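Local structure of acetone carboxylase alpha subunit (5M45) at residues Gln637-Asp642 against Glu655-Val660; Asp642-Tyr647 against Gly667-Asp672. The protein belongs to the hydantoinase B/oxoprolinase family and serves as the manganese-binding alpha subunit of a six-chain enzyme assembly. All blocks are in the same frame, centred on the assembly; numbering follows the deposited sequence.

Overall arrangement
Interactions 1 and 2 use the same helix, 636-645, but they draw on different parts of it; Asp642 lies in a segment of each but makes neither contact. Val639 meets the end of helix 652-657 in interaction 1, while Ile643 and Asn644, one turn later, meet strand 669-671 in interaction 2. Their centres lie about 8 Å apart, and their segments alternate along the chain. Segments 655-660 and 667-672 are joined by a probable hydrogen bond from Asp672 N to Val660 O (3.0 Å), and Val671 packs on Ala640. The contact centres are about 33 and 34 Å from the centre of the chain, and neither contains residues that bind manganese, magnesium or 3,6,9,12,15-pentaoxaheptadecan-1-ol.

Interaction 1 of 2, residues Gln637-Asp642 against Glu655-Val660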
loop_
_atom_site.group_PDB
_atom_site.type_symbol
_atom_site.label_atom_id
_atom_site.label_comp_id
_atom_site.label_asym_id
_atom_site.label_seq_id
_atom_site.Cartn_x
_atom_site.Cartn_y
_atom_site.Cartn_z
ATOM N N GLN A 637 -1.352 32.701 -47.494
ATOM C CA GLN A 637 -0.064 33.121 -46.907
ATOM C C GLN A 637 0.190 32.442 -45.543
ATOM O O GLN A 637 1.327 32.168 -45.202
ATOM C CB GLN A 637 0.023 34.660 -46.805
ATOM C CG GLN A 637 1.392 35.212 -46.391
ATOM C CD GLN A 637 2.492 34.770 -47.349
ATOM O OE1 GLN A 637 2.388 34.936 -48.572
ATOM N NE2 GLN A 637 3.532 34.164 -46.817
ATOM N N ALA A 638 -0.865 32.155 -44.785
ATOM C CA ALA A 638 -0.709 31.493 -43.480
ATOM C C ALA A 638 -0.230 30.037 -43.638
ATOM O O ALA A 638 0.488 29.527 -42.770
ATOM C CB ALA A 638 -2.013 31.553 -42.663
ATOM N N VAL A 639 -0.621 29.388 -44.743
ATOM C CA VAL A 639 -0.142 28.052 -45.087
ATOM C C VAL A 639 1.362 28.148 -45.424
ATOM O O VAL A 639 2.162 27.388 -44.873
ATOM C CB VAL A 639 -0.965 27.381 -46.215
ATOM C CG1 VAL A 639 -0.413 25.996 -46.550
ATOM C CG2 VAL A 639 -2.437 27.260 -45.828
ATOM N N ALA A 640 1.766 29.085 -46.282
ATOM C CA ALA A 640 3.191 29.257 -46.596
ATOM C C ALA A 640 4.038 29.565 -45.325
ATOM O O ALA A 640 5.107 28.956 -45.113
ATOM C CB ALA A 640 3.383 30.351 -47.636
ATOM N N ASP A 641 3.538 30.465 -44.474
ATOM C CA ASP A 641 4.202 30.782 -43.190
ATOM C C ASP A 641 4.362 29.529 -42.315
ATOM O O ASP A 641 5.417 29.318 -41.731
ATOM C CB ASP A 641 3.423 31.838 -42.374
ATOM C CG ASP A 641 3.374 33.215 -43.051
ATOM O OD1 ASP A 641 4.110 33.484 -44.026
ATOM O OD2 ASP A 641 2.557 34.062 -42.633
ATOM N N ASP A 642 3.316 28.708 -42.248
ATOM C CA ASP A 642 3.360 27.438 -41.488
ATOM C C ASP A 642 4.428 26.456 -42.001
ATOM O O ASP A 642 5.118 25.819 -41.186
ATOM C CB ASP A 642 1.998 26.735 -41.497
ATOM C CG ASP A 642 1.006 27.312 -40.510
ATOM O OD1 ASP A 642 1.396 28.113 -39.639
ATOM O OD2 ASP A 642 -0.202 26.926 -40.584
ATOM N N GLU A 655 -3.070 18.964 -50.631
ATOM C CA GLU A 655 -4.179 18.033 -50.391
ATOM C C GLU A 655 -5.184 18.543 -49.343
ATOM O O GLU A 655 -6.391 18.437 -49.536
ATOM C CB GLU A 655 -3.636 16.673 -49.958
ATOM C CG GLU A 655 -4.722 15.586 -49.798
ATOM C CD GLU A 655 -5.202 14.953 -51.113
ATOM O OE1 GLU A 655 -4.409 14.934 -52.047
ATOM O OE2 GLU A 655 -6.379 14.482 -51.211
ATOM N N VAL A 656 -4.686 19.122 -48.262
ATOM C CA VAL A 656 -5.534 19.567 -47.144
ATOM C C VAL A 656 -6.121 20.972 -47.365
ATOM O O VAL A 656 -7.326 21.174 -47.203
ATOM C CB VAL A 656 -4.733 19.515 -45.825
ATOM C CG1 VAL A 656 -5.509 20.131 -44.665
ATOM C CG2 VAL A 656 -4.351 18.067 -45.504
ATOM N N TYR A 657 -5.268 21.936 -47.728
ATOM C CA TYR A 657 -5.674 23.341 -47.801
ATOM C C TYR A 657 -5.908 23.858 -49.229
ATOM O O TYR A 657 -6.432 24.975 -49.398
ATOM C CB TYR A 657 -4.600 24.205 -47.119
ATOM C CG TYR A 657 -4.344 23.897 -45.655
ATOM C CD1 TYR A 657 -5.173 24.438 -44.664
ATOM C CD2 TYR A 657 -3.267 23.138 -45.249
ATOM C CE1 TYR A 657 -4.946 24.191 -43.329
ATOM C CE2 TYR A 657 -3.027 22.896 -43.914
ATOM C CZ TYR A 657 -3.873 23.411 -42.944
ATOM O OH TYR A 657 -3.659 23.158 -41.600
ATOM N N GLY A 658 -5.536 23.073 -50.238
ATOM C CA GLY A 658 -5.661 23.489 -51.632
ATOM C C GLY A 658 -4.733 24.632 -52.002
ATOM O O GLY A 658 -5.021 25.397 -52.941
ATOM N N VAL A 659 -3.619 24.767 -51.273
ATOM C CA VAL A 659 -2.683 25.871 -51.516
ATOM C C VAL A 659 -1.450 25.351 -52.257
ATOM O O VAL A 659 -0.852 24.338 -51.864
ATOM C CB VAL A 659 -2.294 26.585 -50.184
ATOM C CG1 VAL A 659 -1.236 27.662 -50.414
ATOM C CG2 VAL A 659 -3.530 27.184 -49.507
ATOM N N VAL A 660 -1.103 26.031 -53.355
ATOM C CA VAL A 660 0.099 25.719 -54.126
ATOM C C VAL A 660 1.221 26.650 -53.676
ATOM O O VAL A 660 1.111 27.869 -53.801
ATOM C CB VAL A 660 -0.147 25.867 -55.645
ATOM C CG1 VAL A 660 1.129 25.537 -56.437
ATOM C CG2 VAL A 660 -1.315 24.969 -56.077
#
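Val639 lays CG2 against both Tyr657 and Val659, while its CG1 touches Val659 alone. All three residues are buried and apolar where helix 636-645 packs on the end of helix 652-657. The aromatic part is a CH-pi contact: Val639 CG2 lies over one face of the Tyr657 ring, 4.2 Å from its centroid and nearest to CG. Val656 CG1 covers the opposite face, so the ring is held between two valine methyls. Tyrosine offers a broad flat surface here, and short, branched valine fits closely beside it.

The aliphatic part joins two beta-branched side chains that slide past each other in opposite directions. Val639 CG2 meets Val659 CG2 at 3.8 Å, while Val639 CG1 reaches Val659 CB at 4.1 Å. With CG1 anti to the backbone N (chi1 179°), Val639 keeps CG2 beside that nitrogen, where it can touch both partners. Gly658, with positive phi, is the first residue to leave the weakly bonded helical turn before it; glycine readily accepts these backbone angles.

Off this apolar patch, the buried Asp642 carboxylate forms salt bridges with Arg515 and Arg634. Beyond the contact, Val659 also packs on Thr676 and Arg680 of helix 673-690.

Interaction 2 of 2, residues Asp642-Tyr647 against Gly667-Asp672; sequences DINGGY and GQYGVD
A short antiparallel hairpin, strands 661-663 and 669-671, receives the last turn of helix 636-645 through Asn644, whose side-chain amide grips both backbone polar groups of Tyr669. Tyr669 N donates to Asn644 OD1 (2.9 Å, 160° at the hydrogen), and Asn644 ND2 donates to Tyr669 O (3.1 Å); each acceptor is met in its carbonyl plane, on a lone pair. With one carbonyl and one NH2, asparagine can satisfy both groups at once, standing in for a neighbouring strand, and the paired bonds fix the rotation of the amide. Gly670, next along, turns its backbone to Arg662 of the partner strand.

Gln668 folds over the same amide: bent at chi2 (-70°), it stacks on Asn644 with the planes 27° apart and sets OE1 3.5 Å from Asn644 CG. Its NE2 also donates to a water that in turn donates to Asn644 O, a second link to the helix end.

That end is a Schellman motif, in which Tyr647 N bonds Asp642 O (2.9 Å) and, weakly, Gly646 N bonds Ile643 O. Gly646 takes positive phi, where a CB would crowd the carbonyl O of Gly645, so glycine fits. A basic side chain of another protein chain bonds Gly645 O.

Asn644 OD1 also lies in plane at the edge of the Tyr669 ring, 3.5 Å from CD2. Ile643 crosses Tyr669 at about a right angle, with CG2 also 3.5 Å from CD2. Both side chains touch Val661 of the partner strand, where a branched aliphatic and an aromatic ring suit an apolar neighbour.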
loop_
_atom_site.group_PDB
_atom_site.type_symbol
_atom_site.label_atom_id
_atom_site.label_comp_id
_atom_site.label_asym_id
_atom_site.label_seq_id
_atom_site.Cartn_x
_atom_site.Cartn_y
_atom_site.Cartn_z
ATOM N N ASP A 642 3.316 28.708 -42.248
ATOM C CA ASP A 642 3.360 27.438 -41.488
ATOM C C ASP A 642 4.428 26.456 -42.001
ATOM O O ASP A 642 5.118 25.819 -41.186
ATOM C CB ASP A 642 1.998 26.735 -41.497
ATOM C CG ASP A 642 1.006 27.312 -40.510
ATOM O OD1 ASP A 642 1.396 28.113 -39.639
ATOM O OD2 ASP A 642 -0.202 26.926 -40.584
ATOM N N ILE A 643 4.549 26.328 -43.331
ATOM C CA ILE A 643 5.589 25.466 -43.901
ATOM C C ILE A 643 6.975 26.006 -43.559
ATOM O O ILE A 643 7.829 25.237 -43.093
ATOM C CB ILE A 643 5.430 25.289 -45.423
ATOM C CG1 ILE A 643 4.072 24.619 -45.719
ATOM C CG2 ILE A 643 6.574 24.454 -46.014
ATOM C CD1 ILE A 643 3.614 24.828 -47.141
ATOM N N ASN A 644 7.191 27.318 -43.756
ATOM C CA ASN A 644 8.485 27.941 -43.446
ATOM C C ASN A 644 8.821 27.864 -41.958
ATOM O O ASN A 644 9.986 27.749 -41.612
ATOM C CB ASN A 644 8.522 29.397 -43.919
ATOM C CG ASN A 644 8.565 29.506 -45.459
ATOM O OD1 ASN A 644 9.144 28.656 -46.172
ATOM N ND2 ASN A 644 7.921 30.532 -45.980
ATOM N N GLY A 645 7.810 27.891 -41.089
ATOM C CA GLY A 645 8.023 27.877 -39.647
ATOM C C GLY A 645 8.108 26.501 -38.988
ATOM O O GLY A 645 8.396 26.417 -37.776
ATOM N N GLY A 646 7.868 25.425 -39.751
ATOM C CA GLY A 646 7.884 24.049 -39.213
ATOM C C GLY A 646 6.588 23.552 -38.552
ATOM O O GLY A 646 6.598 22.541 -37.848
ATOM N N TYR A 647 5.481 24.253 -38.792
ATOM C CA TYR A 647 4.168 23.881 -38.255
ATOM C C TYR A 647 3.386 22.854 -39.087
ATOM O O TYR A 647 2.542 22.119 -38.540
ATOM C CB TYR A 647 3.291 25.130 -37.994
ATOM C CG TYR A 647 3.889 26.113 -36.985
ATOM C CD1 TYR A 647 3.660 25.970 -35.623
ATOM C CD2 TYR A 647 4.663 27.200 -37.402
ATOM C CE1 TYR A 647 4.202 26.857 -34.693
ATOM C CE2 TYR A 647 5.217 28.098 -36.494
ATOM C CZ TYR A 647 4.974 27.937 -35.144
ATOM O OH TYR A 647 5.513 28.802 -34.212
ATOM N N GLY A 667 15.234 30.129 -50.574
ATOM C CA GLY A 667 14.866 28.878 -49.874
ATOM C C GLY A 667 13.508 28.913 -49.175
ATOM O O GLY A 667 13.078 27.886 -48.644
ATOM N N GLN A 668 12.826 30.066 -49.192
ATOM C CA GLN A 668 11.518 30.241 -48.526
ATOM C C GLN A 668 10.343 29.954 -49.475
ATOM O O GLN A 668 10.361 30.370 -50.630
ATOM C CB GLN A 668 11.378 31.671 -48.003
ATOM C CG GLN A 668 12.360 32.053 -46.905
ATOM C CD GLN A 668 12.081 31.346 -45.603
ATOM O OE1 GLN A 668 11.171 31.727 -44.858
ATOM N NE2 GLN A 668 12.847 30.287 -45.325
ATOM N N TYR A 669 9.341 29.241 -48.986
ATOM C CA TYR A 669 8.126 28.989 -49.768
ATOM C C TYR A 669 7.243 30.240 -49.874
ATOM O O TYR A 669 7.045 30.959 -48.917
ATOM C CB TYR A 669 7.313 27.833 -49.168
ATOM C CG TYR A 669 7.956 26.480 -49.316
ATOM C CD1 TYR A 669 7.757 25.710 -50.470
ATOM C CD2 TYR A 669 8.769 25.951 -48.305
ATOM C CE1 TYR A 669 8.318 24.442 -50.594
ATOM C CE2 TYR A 669 9.346 24.691 -48.417
ATOM C CZ TYR A 669 9.131 23.951 -49.573
ATOM O OH TYR A 669 9.683 22.701 -49.700
ATOM N N GLY A 670 6.702 30.474 -51.055
ATOM C CA GLY A 670 5.716 31.542 -51.312
ATOM C C GLY A 670 4.499 31.009 -52.061
ATOM O O GLY A 670 4.548 29.922 -52.614
ATOM N N VAL A 671 3.419 31.771 -52.083
ATOM C CA VAL A 671 2.153 31.305 -52.660
ATOM C C VAL A 671 2.067 31.597 -54.163
ATOM O O VAL A 671 2.366 32.705 -54.589
ATOM C CB VAL A 671 0.961 32.011 -51.976
ATOM C CG1 VAL A 671 -0.368 31.652 -52.650
ATOM C CG2 VAL A 671 0.942 31.671 -50.471
ATOM N N ASP A 672 1.640 30.606 -54.951
ATOM C CA ASP A 672 1.143 30.820 -56.340
ATOM C C ASP A 672 -0.373 31.058 -56.273
ATOM O O ASP A 672 -1.146 30.108 -56.135
ATOM C CB ASP A 672 1.482 29.603 -57.249
ATOM C CG ASP A 672 1.079 29.808 -58.696
ATOM O OD1 ASP A 672 0.168 30.601 -59.012
ATOM O OD2 ASP A 672 1.693 29.143 -59.552
HETATM O O HOH W 1 12.330 28.355 -43.164
#